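Local coordinates for membrane protein (Acinetobacter baumannii AB307-0294, PDB 5DL5), which forms a beta-barrel channel of the OprD porin family in the outer membrane and probably lets small solutes, antibiotics among them, cross it, at residues Phe246-Thr256 with Asn301-Asn309; Ile363-Glu374 with Asp406-Gly414. All coordinates share one frame; numbering follows the deposited sequence.

Contact 1 (Phe246-Thr256 with Asn301-Asn309); sequences FDANAHTYSAT and NVGYDYGQN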
loop_
_atom_site.group_PDB
_atom_site.type_symbol
_atom_site.label_atom_id
_atom_site.label_comp_id
_atom_site.label_asym_id
_atom_site.label_seq_id
_atom_site.Cartn_x
_atom_site.Cartn_y
_atom_site.Cartn_z
ATOM N N PHE A 246 17.212 -9.240 3.375
ATOM C CA PHE A 246 17.475 -9.004 1.979
ATOM C C PHE A 246 18.589 -9.886 1.549
ATOM O O PHE A 246 19.649 -9.973 2.218
ATOM C CB PHE A 246 17.897 -7.511 1.719
ATOM C CG PHE A 246 16.806 -6.547 1.934
ATOM C CD1 PHE A 246 15.904 -6.250 0.906
ATOM C CD2 PHE A 246 16.644 -5.937 3.127
ATOM C CE1 PHE A 246 14.875 -5.329 1.117
ATOM C CE2 PHE A 246 15.630 -4.997 3.352
ATOM C CZ PHE A 246 14.727 -4.697 2.331
ATOM N N ASP A 247 18.372 -10.517 0.404
ATOM C CA ASP A 247 19.433 -11.473 -0.225
ATOM C C ASP A 247 20.602 -10.573 -0.659
ATOM O O ASP A 247 20.420 -9.336 -0.978
ATOM C CB ASP A 247 18.771 -12.102 -1.464
ATOM C CG ASP A 247 19.527 -13.282 -2.105
ATOM O OD1 ASP A 247 19.220 -14.451 -1.718
ATOM O OD2 ASP A 247 20.262 -13.085 -3.143
ATOM N N ALA A 248 21.762 -11.182 -0.750
ATOM C CA ALA A 248 23.025 -10.538 -1.184
ATOM C C ALA A 248 22.881 -9.877 -2.531
ATOM O O ALA A 248 23.404 -8.797 -2.720
ATOM C CB ALA A 248 24.162 -11.551 -1.240
ATOM N N ASN A 249 22.098 -10.477 -3.434
ATOM C CA ASN A 249 21.806 -9.879 -4.747
ATOM C C ASN A 249 20.563 -9.033 -4.837
ATOM O O ASN A 249 20.163 -8.663 -5.913
ATOM C CB ASN A 249 21.662 -10.993 -5.797
ATOM C CG ASN A 249 22.854 -11.920 -5.792
ATOM O OD1 ASN A 249 22.721 -13.126 -6.014
ATOM N ND2 ASN A 249 24.010 -11.390 -5.468
ATOM N N ALA A 250 19.936 -8.726 -3.726
ATOM C CA ALA A 250 18.813 -7.835 -3.772
ATOM C C ALA A 250 19.183 -6.375 -3.978
ATOM O O ALA A 250 20.301 -5.984 -3.760
ATOM C CB ALA A 250 17.999 -7.965 -2.505
ATOM N N HIS A 251 18.168 -5.585 -4.319
ATOM C CA HIS A 251 18.272 -4.195 -4.517
ATOM C C HIS A 251 17.877 -3.461 -3.259
ATOM O O HIS A 251 16.756 -3.612 -2.758
ATOM C CB HIS A 251 17.379 -3.778 -5.688
ATOM C CG HIS A 251 17.927 -4.171 -7.004
ATOM N ND1 HIS A 251 17.546 -5.321 -7.678
ATOM C CD2 HIS A 251 18.816 -3.545 -7.801
ATOM C CE1 HIS A 251 18.193 -5.393 -8.818
ATOM N NE2 HIS A 251 18.928 -4.305 -8.933
ATOM N N THR A 252 18.801 -2.664 -2.741
ATOM C CA THR A 252 18.500 -1.789 -1.560
ATOM C C THR A 252 19.198 -0.444 -1.821
ATOM O O THR A 252 19.987 -0.360 -2.794
ATOM C CB THR A 252 19.116 -2.379 -0.252
ATOM O OG1 THR A 252 20.519 -2.641 -0.408
ATOM C CG2 THR A 252 18.445 -3.599 0.184
ATOM N N TYR A 253 18.984 0.558 -0.941
ATOM C CA TYR A 253 19.600 1.892 -1.121
ATOM C C TYR A 253 20.128 2.412 0.235
ATOM O O TYR A 253 21.086 3.128 0.213
ATOM C CB TYR A 253 18.689 2.874 -1.756
ATOM C CG TYR A 253 17.369 3.010 -1.034
ATOM C CD1 TYR A 253 16.338 2.165 -1.330
ATOM C CD2 TYR A 253 17.146 4.020 0.030
ATOM C CE1 TYR A 253 15.087 2.272 -0.706
ATOM C CE2 TYR A 253 15.902 4.106 0.711
ATOM C CZ TYR A 253 14.866 3.240 0.281
ATOM O OH TYR A 253 13.602 3.166 0.873
ATOM N N SER A 254 19.601 2.034 1.396
ATOM C CA SER A 254 20.056 2.664 2.713
ATOM C C SER A 254 21.031 1.764 3.488
ATOM O O SER A 254 21.241 1.966 4.642
ATOM C CB SER A 254 18.742 3.001 3.500
ATOM O OG SER A 254 18.077 1.792 3.869
ATOM N N ALA A 255 21.659 0.738 2.883
ATOM C CA ALA A 255 22.426 -0.246 3.656
ATOM C C ALA A 255 23.613 0.401 4.275
ATOM O O ALA A 255 24.122 1.356 3.699
ATOM C CB ALA A 255 22.950 -1.382 2.805
ATOM N N THR A 256 24.028 -0.095 5.453
ATOM C CA THR A 256 25.346 0.359 6.056
ATOM C C THR A 256 26.180 -0.850 6.269
ATOM O O THR A 256 25.750 -1.984 5.946
ATOM C CB THR A 256 25.126 1.115 7.393
ATOM O OG1 THR A 256 24.185 0.407 8.237
ATOM C CG2 THR A 256 24.551 2.449 7.071
ATOM N N ASN A 301 21.125 -3.307 9.767
ATOM C CA ASN A 301 22.026 -2.607 8.913
ATOM C C ASN A 301 21.422 -2.130 7.549
ATOM O O ASN A 301 22.154 -1.868 6.571
ATOM C CB ASN A 301 23.353 -3.369 8.754
ATOM C CG ASN A 301 23.138 -4.751 8.189
ATOM O OD1 ASN A 301 22.004 -5.147 7.809
ATOM N ND2 ASN A 301 24.175 -5.517 8.198
ATOM N N VAL A 302 20.104 -1.978 7.494
ATOM C CA VAL A 302 19.462 -1.371 6.381
ATOM C C VAL A 302 18.209 -0.840 6.909
ATOM O O VAL A 302 17.650 -1.386 7.877
ATOM C CB VAL A 302 19.291 -2.408 5.161
ATOM C CG1 VAL A 302 18.344 -3.557 5.505
ATOM C CG2 VAL A 302 18.807 -1.763 3.887
ATOM N N GLY A 303 17.678 0.191 6.236
ATOM C CA GLY A 303 16.290 0.581 6.421
ATOM C C GLY A 303 15.256 -0.374 5.829
ATOM O O GLY A 303 15.600 -1.424 5.322
ATOM N N TYR A 304 13.993 -0.029 5.990
ATOM C CA TYR A 304 12.850 -0.787 5.473
ATOM C C TYR A 304 12.683 -0.434 3.968
ATOM O O TYR A 304 11.794 0.340 3.586
ATOM C CB TYR A 304 11.617 -0.656 6.337
ATOM C CG TYR A 304 10.497 -1.552 5.893
ATOM C CD1 TYR A 304 10.695 -2.925 5.814
ATOM C CD2 TYR A 304 9.255 -1.070 5.432
ATOM C CE1 TYR A 304 9.725 -3.760 5.328
ATOM C CE2 TYR A 304 8.228 -1.934 5.033
ATOM C CZ TYR A 304 8.481 -3.273 4.895
ATOM O OH TYR A 304 7.599 -4.221 4.382
ATOM N N ASP A 305 13.589 -0.978 3.132
ATOM C CA ASP A 305 13.763 -0.536 1.690
ATOM C C ASP A 305 12.732 -1.389 0.861
ATOM O O ASP A 305 13.127 -2.238 0.080
ATOM C CB ASP A 305 15.193 -0.761 1.228
ATOM C CG ASP A 305 16.208 0.252 1.743
ATOM O OD1 ASP A 305 15.992 0.913 2.776
ATOM O OD2 ASP A 305 17.354 0.211 1.255
ATOM N N TYR A 306 11.442 -1.271 1.213
ATOM C CA TYR A 306 10.358 -2.004 0.585
ATOM C C TYR A 306 10.114 -1.488 -0.858
ATOM O O TYR A 306 10.430 -0.340 -1.255
ATOM C CB TYR A 306 9.089 -2.031 1.448
ATOM C CG TYR A 306 8.232 -0.756 1.333
ATOM C CD1 TYR A 306 8.567 0.405 2.017
ATOM C CD2 TYR A 306 7.157 -0.690 0.474
ATOM C CE1 TYR A 306 7.825 1.581 1.892
ATOM C CE2 TYR A 306 6.459 0.455 0.336
ATOM C CZ TYR A 306 6.806 1.594 1.020
ATOM O OH TYR A 306 6.142 2.780 0.846
ATOM N N GLY A 307 9.530 -2.333 -1.669
ATOM C CA GLY A 307 9.140 -1.859 -3.002
ATOM C C GLY A 307 10.231 -1.872 -4.017
ATOM O O GLY A 307 9.974 -1.489 -5.120
ATOM N N GLN A 308 11.415 -2.402 -3.735
ATOM C CA GLN A 308 12.530 -2.317 -4.641
ATOM C C GLN A 308 12.817 -3.685 -5.313
ATOM O O GLN A 308 13.789 -3.783 -6.027
ATOM C CB GLN A 308 13.793 -1.938 -3.926
ATOM C CG GLN A 308 13.771 -0.716 -3.013
ATOM C CD GLN A 308 13.312 0.513 -3.728
ATOM O OE1 GLN A 308 12.291 1.112 -3.408
ATOM N NE2 GLN A 308 13.974 0.835 -4.711
ATOM N N ASN A 309 12.059 -4.727 -4.988
ATOM C CA ASN A 309 12.368 -6.111 -5.499
ATOM C C ASN A 309 11.054 -6.831 -5.744
ATOM O O ASN A 309 10.831 -7.942 -5.180
ATOM C CB ASN A 309 13.156 -6.864 -4.354
ATOM C CG ASN A 309 14.512 -6.242 -4.004
ATOM O OD1 ASN A 309 15.429 -6.478 -4.703
ATOM N ND2 ASN A 309 14.614 -5.448 -2.941
HETATM O O HOH W 1 11.338 1.945 -0.006
#
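T256 and N301 join the backbones of two irregular loops of this OprD-family barrel: T256 N donates to N301 O (2.8 Å), and the A255 and V302 CA atoms, 4.2 Å apart, are the closest CA pair across the contact. Segment 246-256 leaves strand 233-246 through a type I turn, D247 to A250, while 301-309 follows strand 289-300 and kinks through inverse gamma turns centred on Y304 and D305. The carboxylate of D305 is the main polar link. Its OD2 takes Y253 N (2.8 Å) from the anti side and S254 N (2.9 Å) from the syn side, and its OD1 accepts S254 OG on the syn lone pair. S254 OG, set between its own backbone N and carbonyl carbon (chi1 67°), also receives G303 N. The Y253 ring lies flat over the carboxylate, the planes only 6° apart, and its OH reaches Y306 O through a water. F246 packs its CE2 on V302 CG1 (3.8 Å). The N309 amide reads both backbone polar atoms of H251: OD1 accepts H251 N in the carbonyl plane with a nearly straight N-H (169°), and ND2 donates to H251 O at 2.8 Å.

Contact 2 (Ile363-Glu374 with Asp406-Gly414); sequences IKVRNVTDDAQE and DAYQGAYIG
I363 and Y408 lead the apolar packing between hairpin 363-374 and loop 406-414. I363 lays both branches on one side of the ring: CD1 makes a CH-pi contact 4.0 Å from its centroid and 19° off the normal, while CG2 touches CE1 at 3.7 Å. Y412 CB covers the opposite face, so the Y408 ring is clamped between the hairpin and its own loop. V365 brings CG2 to the same ring, at CD1. A407 inserts its methyl among hairpin side chains, with T369 CG2 at 3.8 Å, V368 CG1 at 3.9 Å and A372 CB a little farther off. The hairpin joins barrel strands 351-365 and 371-384; a classic beta bulge, V368 and T369 facing V365, shapes its end, and an ST turn from T369 OG1 to D371 N follows. Polar contacts gather at E374. With CG between its backbone N and carbonyl carbon (chi1 62°) and the chain extended beyond, its carboxylate stands perpendicular to the Y408 ring, OE2 in the ring plane 3.6 Å from CE2; Y402 and S324 hydrogen-bond to that oxygen. A water donates to E374 OE1 (2.7 Å), which lies close to the like-charged E331, and hydrogen-bonds to Y408 OH (2.5 Å).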
loop_
_atom_site.group_PDB
_atom_site.type_symbol
_atom_site.label_atom_id
_atom_site.label_comp_id
_atom_site.label_asym_id
_atom_site.label_seq_id
_atom_site.Cartn_x
_atom_site.Cartn_y
_atom_site.Cartn_z
ATOM N N ILE A 363 18.692 8.879 11.633
ATOM C CA ILE A 363 18.791 8.227 10.328
ATOM C C ILE A 363 20.264 8.198 9.952
ATOM O O ILE A 363 20.989 9.258 9.994
ATOM C CB ILE A 363 18.086 9.006 9.241
ATOM C CG1 ILE A 363 16.630 9.163 9.538
ATOM C CG2 ILE A 363 18.357 8.299 7.877
ATOM C CD1 ILE A 363 16.016 10.315 8.747
ATOM N N LYS A 364 20.722 6.965 9.670
ATOM C CA LYS A 364 22.076 6.719 9.188
ATOM C C LYS A 364 22.155 6.817 7.686
ATOM O O LYS A 364 21.458 6.118 7.024
ATOM C CB LYS A 364 22.598 5.316 9.522
ATOM C CG LYS A 364 22.950 5.064 10.962
ATOM C CD LYS A 364 23.817 3.818 11.071
ATOM C CE LYS A 364 23.824 3.337 12.526
ATOM N NZ LYS A 364 24.744 2.143 12.732
ATOM N N VAL A 365 23.051 7.631 7.177
ATOM C CA VAL A 365 23.249 7.761 5.740
ATOM C C VAL A 365 24.711 7.439 5.582
ATOM O O VAL A 365 25.618 8.040 6.245
ATOM C CB VAL A 365 23.044 9.201 5.267
ATOM C CG1 VAL A 365 23.324 9.284 3.780
ATOM C CG2 VAL A 365 21.625 9.721 5.590
ATOM N N ARG A 366 24.940 6.405 4.766
ATOM C CA ARG A 366 26.141 5.646 4.758
ATOM C C ARG A 366 27.291 6.548 4.421
ATOM O O ARG A 366 27.191 7.254 3.443
ATOM C CB ARG A 366 26.001 4.542 3.619
ATOM C CG ARG A 366 27.315 3.716 3.496
ATOM C CD ARG A 366 27.092 2.536 2.540
ATOM N NE ARG A 366 27.023 3.088 1.187
ATOM C CZ ARG A 366 28.101 3.318 0.424
ATOM N NH1 ARG A 366 29.313 2.953 0.816
ATOM N NH2 ARG A 366 27.950 3.852 -0.785
ATOM N N ASN A 367 28.371 6.522 5.188
ATOM C CA ASN A 367 29.557 7.397 4.992
ATOM C C ASN A 367 29.331 8.927 5.116
ATOM O O ASN A 367 30.216 9.695 4.677
ATOM C CB ASN A 367 30.259 7.156 3.627
ATOM C CG ASN A 367 30.974 5.834 3.548
ATOM O OD1 ASN A 367 31.381 5.269 4.576
ATOM N ND2 ASN A 367 31.122 5.318 2.316
ATOM N N VAL A 368 28.149 9.364 5.610
ATOM C CA VAL A 368 27.881 10.785 5.790
ATOM C C VAL A 368 27.594 11.092 7.260
ATOM O O VAL A 368 28.250 11.914 7.760
ATOM C CB VAL A 368 26.775 11.319 4.845
ATOM C CG1 VAL A 368 26.509 12.811 5.097
ATOM C CG2 VAL A 368 27.185 11.093 3.372
ATOM N N THR A 369 26.659 10.405 7.922
ATOM C CA THR A 369 26.235 10.773 9.272
ATOM C C THR A 369 25.402 9.669 9.854
ATOM O O THR A 369 24.742 8.890 9.140
ATOM C CB THR A 369 25.297 12.021 9.261
ATOM O OG1 THR A 369 24.929 12.372 10.577
ATOM C CG2 THR A 369 23.967 11.740 8.543
ATOM N N ASP A 370 25.269 9.733 11.159
ATOM C CA ASP A 370 24.455 8.832 11.944
ATOM C C ASP A 370 23.226 9.626 12.436
ATOM O O ASP A 370 22.338 9.059 13.111
ATOM C CB ASP A 370 25.295 8.267 13.140
ATOM C CG ASP A 370 26.279 7.184 12.719
ATOM O OD1 ASP A 370 25.979 6.446 11.798
ATOM O OD2 ASP A 370 27.380 7.071 13.307
ATOM N N ASP A 371 23.119 10.918 12.119
ATOM C CA ASP A 371 22.136 11.736 12.813
ATOM C C ASP A 371 21.126 12.519 11.983
ATOM O O ASP A 371 20.546 13.492 12.482
ATOM C CB ASP A 371 22.887 12.748 13.695
ATOM C CG ASP A 371 23.926 12.084 14.589
ATOM O OD1 ASP A 371 23.520 11.267 15.430
ATOM O OD2 ASP A 371 25.154 12.337 14.461
ATOM N N ALA A 372 20.863 12.091 10.766
ATOM C CA ALA A 372 19.934 12.854 9.879
ATOM C C ALA A 372 18.495 12.727 10.424
ATOM O O ALA A 372 18.157 11.874 11.307
ATOM C CB ALA A 372 20.017 12.364 8.385
ATOM N N GLN A 373 17.670 13.661 9.958
ATOM C CA GLN A 373 16.310 13.860 10.457
ATOM C C GLN A 373 15.399 14.278 9.337
ATOM O O GLN A 373 15.841 14.829 8.366
ATOM C CB GLN A 373 16.305 15.065 11.482
ATOM C CG GLN A 373 17.215 14.806 12.630
ATOM C CD GLN A 373 17.611 16.039 13.346
ATOM O OE1 GLN A 373 17.270 16.206 14.482
ATOM N NE2 GLN A 373 18.356 16.921 12.671
ATOM N N GLU A 374 14.112 14.114 9.577
ATOM C CA GLU A 374 13.107 14.564 8.660
ATOM C C GLU A 374 11.826 14.868 9.438
ATOM O O GLU A 374 11.623 14.349 10.553
ATOM C CB GLU A 374 12.797 13.467 7.639
ATOM C CG GLU A 374 12.248 12.182 8.221
ATOM C CD GLU A 374 12.005 11.062 7.139
ATOM O OE1 GLU A 374 12.059 9.853 7.446
ATOM O OE2 GLU A 374 11.718 11.381 5.935
ATOM N N ASP A 406 20.307 18.071 5.494
ATOM C CA ASP A 406 21.155 18.132 4.278
ATOM C C ASP A 406 21.553 16.747 3.710
ATOM O O ASP A 406 21.584 16.581 2.460
ATOM C CB ASP A 406 22.468 18.849 4.575
ATOM C CG ASP A 406 22.255 20.238 4.943
ATOM O OD1 ASP A 406 21.144 20.688 4.620
ATOM O OD2 ASP A 406 23.187 20.915 5.496
ATOM N N ALA A 407 21.779 15.790 4.638
ATOM C CA ALA A 407 22.269 14.469 4.330
ATOM C C ALA A 407 21.170 13.545 3.752
ATOM O O ALA A 407 21.472 12.496 3.326
ATOM C CB ALA A 407 22.825 13.889 5.636
ATOM N N TYR A 408 19.897 13.923 3.847
ATOM C CA TYR A 408 18.733 13.138 3.452
ATOM C C TYR A 408 17.859 13.896 2.484
ATOM O O TYR A 408 16.639 14.044 2.664
ATOM C CB TYR A 408 17.925 12.738 4.678
ATOM C CG TYR A 408 17.114 11.461 4.676
ATOM C CD1 TYR A 408 17.705 10.198 4.414
ATOM C CD2 TYR A 408 15.768 11.481 5.011
ATOM C CE1 TYR A 408 16.978 8.934 4.487
ATOM C CE2 TYR A 408 15.039 10.283 5.017
ATOM C CZ TYR A 408 15.683 8.997 4.806
ATOM O OH TYR A 408 14.815 7.937 4.888
ATOM N N GLN A 409 18.472 14.251 1.392
ATOM C CA GLN A 409 17.840 14.967 0.300
ATOM C C GLN A 409 17.754 13.915 -0.832
ATOM O O GLN A 409 16.842 13.124 -0.825
ATOM C CB GLN A 409 18.625 16.248 -0.080
ATOM C CG GLN A 409 18.588 17.365 0.981
ATOM C CD GLN A 409 17.182 17.838 1.360
ATOM O OE1 GLN A 409 16.368 18.261 0.486
ATOM N NE2 GLN A 409 16.917 17.862 2.694
ATOM N N GLY A 410 18.745 13.859 -1.713
ATOM C CA GLY A 410 18.752 12.948 -2.843
ATOM C C GLY A 410 18.841 11.492 -2.369
ATOM O O GLY A 410 18.315 10.616 -3.034
ATOM N N ALA A 411 19.434 11.225 -1.196
ATOM C CA ALA A 411 19.285 9.905 -0.587
ATOM C C ALA A 411 17.871 9.435 -0.376
ATOM O O ALA A 411 17.735 8.251 -0.186
ATOM C CB ALA A 411 20.067 9.746 0.700
ATOM N N TYR A 412 16.822 10.291 -0.404
ATOM C CA TYR A 412 15.464 9.799 -0.148
ATOM C C TYR A 412 14.441 10.590 -0.949
ATOM O O TYR A 412 14.277 10.291 -2.088
ATOM C CB TYR A 412 15.120 9.727 1.350
ATOM C CG TYR A 412 13.794 9.041 1.683
ATOM C CD1 TYR A 412 13.540 7.717 1.301
ATOM C CD2 TYR A 412 12.807 9.712 2.302
ATOM C CE1 TYR A 412 12.354 7.110 1.590
ATOM C CE2 TYR A 412 11.615 9.130 2.574
ATOM C CZ TYR A 412 11.372 7.846 2.216
ATOM O OH TYR A 412 10.209 7.334 2.603
ATOM N N ILE A 413 13.822 11.623 -0.429
ATOM C CA ILE A 413 12.886 12.456 -1.191
ATOM C C ILE A 413 13.406 13.845 -1.311
ATOM O O ILE A 413 13.483 14.394 -2.366
ATOM C CB ILE A 413 11.484 12.471 -0.502
ATOM C CG1 ILE A 413 10.845 11.030 -0.593
ATOM C CG2 ILE A 413 10.572 13.457 -1.201
ATOM C CD1 ILE A 413 9.650 10.811 0.355
ATOM N N GLY A 414 13.797 14.482 -0.222
ATOM C CA GLY A 414 14.296 15.858 -0.409
ATOM C C GLY A 414 13.192 16.837 0.044
ATOM O O GLY A 414 12.017 16.447 0.078
HETATM O O HOH W 2 12.411 7.936 5.572
#

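Overall arrangement
Contact 1 closes before contact 2 opens along the chain, and their centres lie 16 Å apart on the same side of the barrel's centre. Contact 1 joins the loops after strands 233-246 and 289-300; contact 2 joins the 351-365/371-384 hairpin to the loop before strand 416-428. Strand 332-341 bridges them in the wall, pairing with both 289-300 and 351-365. The two also touch: A255 O meets R366 CD at 3.4 Å, and Y253 OH approaches Y412 CE1. The loop between 301-309 and strand 332-341 serves both, D325 bonding Y306 and Y412. Linked this way, these loops probably help shape one end of the channel.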